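Local coordinates for molybdopterin-guanine dinucleotide biosynthesis protein B (MobB) (Archaeoglobus fulgidus, PDB 2F1R) that probably binds GTP through a P-loop NTPase fold and takes part in the biosynthesis of the molybdopterin-guanine dinucleotide cofactor, at residues R32-K37 with S94-V99. Numbering follows the deposited sequence.
Sequences RVAVVK and SDYDLV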
loop_
_atom_site.group_PDB
_atom_site.type_symbol
_atom_site.label_atom_id
_atom_site.label_comp_id
_atom_site.label_asym_id
_atom_site.label_seq_id
_atom_site.Cartn_x
_atom_site.Cartn_y
_atom_site.Cartn_z
ATOM N N ARG A 32 -3.968 2.537 -16.961
ATOM C CA ARG A 32 -3.716 2.313 -15.526
ATOM C C ARG A 32 -2.417 3.015 -15.131
ATOM O O ARG A 32 -1.369 2.635 -15.619
ATOM C CB ARG A 32 -3.505 0.784 -15.229
ATOM C CG ARG A 32 -4.751 -0.102 -15.114
ATOM C CD ARG A 32 -4.353 -1.628 -14.828
ATOM N NE ARG A 32 -3.723 -1.930 -13.495
ATOM C CZ ARG A 32 -4.248 -1.627 -12.314
ATOM N NH1 ARG A 32 -5.382 -0.954 -12.221
ATOM N NH2 ARG A 32 -3.631 -2.004 -11.221
ATOM N N VAL A 33 -2.480 4.017 -14.237
ATOM C CA VAL A 33 -1.289 4.774 -13.842
ATOM C C VAL A 33 -0.932 4.680 -12.337
ATOM O O VAL A 33 -1.797 4.732 -11.457
ATOM C CB VAL A 33 -1.360 6.248 -14.312
ATOM C CG1 VAL A 33 -0.003 6.940 -14.104
ATOM C CG2 VAL A 33 -1.834 6.391 -15.800
ATOM N N ALA A 34 0.346 4.560 -12.033
ATOM C CA ALA A 34 0.773 4.700 -10.627
ATOM C C ALA A 34 1.848 5.785 -10.524
ATOM O O ALA A 34 2.633 5.951 -11.451
ATOM C CB ALA A 34 1.279 3.404 -10.075
ATOM N N VAL A 35 1.814 6.550 -9.438
ATOM C CA VAL A 35 2.825 7.580 -9.095
ATOM C C VAL A 35 3.647 7.155 -7.869
ATOM O O VAL A 35 3.066 6.764 -6.822
ATOM C CB VAL A 35 2.171 8.927 -8.839
ATOM C CG1 VAL A 35 3.185 9.978 -8.313
ATOM C CG2 VAL A 35 1.454 9.413 -10.102
ATOM N N VAL A 36 4.973 7.168 -8.022
ATOM C CA VAL A 36 5.893 6.872 -6.908
ATOM C C VAL A 36 6.480 8.213 -6.410
ATOM O O VAL A 36 7.001 8.988 -7.194
ATOM C CB VAL A 36 6.981 5.887 -7.313
ATOM C CG1 VAL A 36 7.818 5.473 -6.107
ATOM C CG2 VAL A 36 6.358 4.639 -7.911
ATOM N N LYS A 37 6.308 8.514 -5.125
ATOM C CA LYS A 37 6.847 9.736 -4.561
ATOM C C LYS A 37 7.532 9.440 -3.241
ATOM O O LYS A 37 7.237 8.453 -2.601
ATOM C CB LYS A 37 5.768 10.832 -4.433
ATOM C CG LYS A 37 4.597 10.514 -3.506
ATOM C CD LYS A 37 3.646 11.737 -3.290
ATOM C CE LYS A 37 4.141 12.747 -2.192
ATOM N NZ LYS A 37 3.726 14.160 -2.534
ATOM N N SER A 94 3.995 -3.945 -11.520
ATOM C CA SER A 94 4.181 -4.638 -12.782
ATOM C C SER A 94 2.941 -4.733 -13.720
ATOM O O SER A 94 3.085 -5.025 -14.924
ATOM C CB SER A 94 4.867 -6.009 -12.567
ATOM O OG SER A 94 3.890 -6.978 -12.270
ATOM N N ASP A 95 1.746 -4.407 -13.232
ATOM C CA ASP A 95 0.591 -4.428 -14.130
ATOM C C ASP A 95 0.083 -3.054 -14.518
ATOM O O ASP A 95 -0.985 -2.921 -15.070
ATOM C CB ASP A 95 -0.526 -5.243 -13.533
ATOM C CG ASP A 95 -0.975 -4.699 -12.185
ATOM O OD1 ASP A 95 -0.116 -4.166 -11.444
ATOM O OD2 ASP A 95 -2.154 -4.860 -11.866
ATOM N N TYR A 96 0.862 -2.011 -14.225
ATOM C CA TYR A 96 0.492 -0.694 -14.673
ATOM C C TYR A 96 0.941 -0.443 -16.092
ATOM O O TYR A 96 1.928 -0.990 -16.553
ATOM C CB TYR A 96 1.094 0.344 -13.732
ATOM C CG TYR A 96 0.316 0.324 -12.471
ATOM C CD1 TYR A 96 -0.793 1.122 -12.319
ATOM C CD2 TYR A 96 0.675 -0.541 -11.413
ATOM C CE1 TYR A 96 -1.527 1.102 -11.129
ATOM C CE2 TYR A 96 -0.049 -0.568 -10.219
ATOM C CZ TYR A 96 -1.155 0.243 -10.077
ATOM O OH TYR A 96 -1.890 0.217 -8.859
ATOM N N ASP A 97 0.204 0.403 -16.794
ATOM C CA ASP A 97 0.650 0.818 -18.133
ATOM C C ASP A 97 1.693 1.950 -18.135
ATOM O O ASP A 97 2.433 2.112 -19.090
ATOM C CB ASP A 97 -0.580 1.242 -18.952
ATOM C CG ASP A 97 -1.538 0.077 -19.149
ATOM O OD1 ASP A 97 -1.057 -1.011 -19.561
ATOM O OD2 ASP A 97 -2.710 0.241 -18.816
ATOM N N LEU A 98 1.722 2.722 -17.062
ATOM C CA LEU A 98 2.641 3.810 -16.910
ATOM C C LEU A 98 2.925 3.979 -15.432
ATOM O O LEU A 98 1.993 3.998 -14.622
ATOM C CB LEU A 98 2.010 5.131 -17.474
ATOM C CG LEU A 98 2.809 6.439 -17.224
ATOM C CD1 LEU A 98 4.087 6.402 -18.037
ATOM C CD2 LEU A 98 2.001 7.689 -17.544
ATOM N N VAL A 99 4.204 4.158 -15.097
ATOM C CA VAL A 99 4.605 4.544 -13.750
ATOM C C VAL A 99 5.222 5.926 -13.850
ATOM O O VAL A 99 6.187 6.129 -14.576
ATOM C CB VAL A 99 5.610 3.515 -13.075
ATOM C CG1 VAL A 99 6.100 4.016 -11.704
ATOM C CG2 VAL A 99 4.954 2.125 -12.952
#
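V33 and A34 pair in parallel with L98 and V99, joining strands 33-37 and 98-102 in the parallel sheet of a P-loop NTPase fold. Between these pairs the ladder is held by the hydrogen bond from A34 N to L98 O (3.1 Å, 164° at the hydrogen), backed by a CA-H...O contact from V99 CA to A34 O. The tight part is buried on both faces: V33 CG1 meets L98 CD2 at 4.1 Å under helices 12-28 and 149-160, while A34, V36 and V99 pack on L93 of helix 85-93. The Y96 ring is wedged between A34 CB, a CH-pi contact 3.8 Å from the centroid, and the R32 guanidinium, a stacked cation-pi contact (planes 23° apart) with NH2 3.5 Å from Y96 CZ. Y96 OH is hydrogen-bonded to D62 OD2 of the second subunit, whose strand extends the sheet beyond 33-37.

The solvent side lies at D95 and D97, with R32 at its border. R32 bends at chi3, turning its guanidinium over Y96, yet its bonds to D95 are weak: NE to the backbone O, and a salt bridge from NH2 to OD2. R32 O takes D97 N at 3.0 Å and, weakly, L98 N; R32 N makes the straighter bond, to the anti side of D97 OD2 (3.2 Å, 166°).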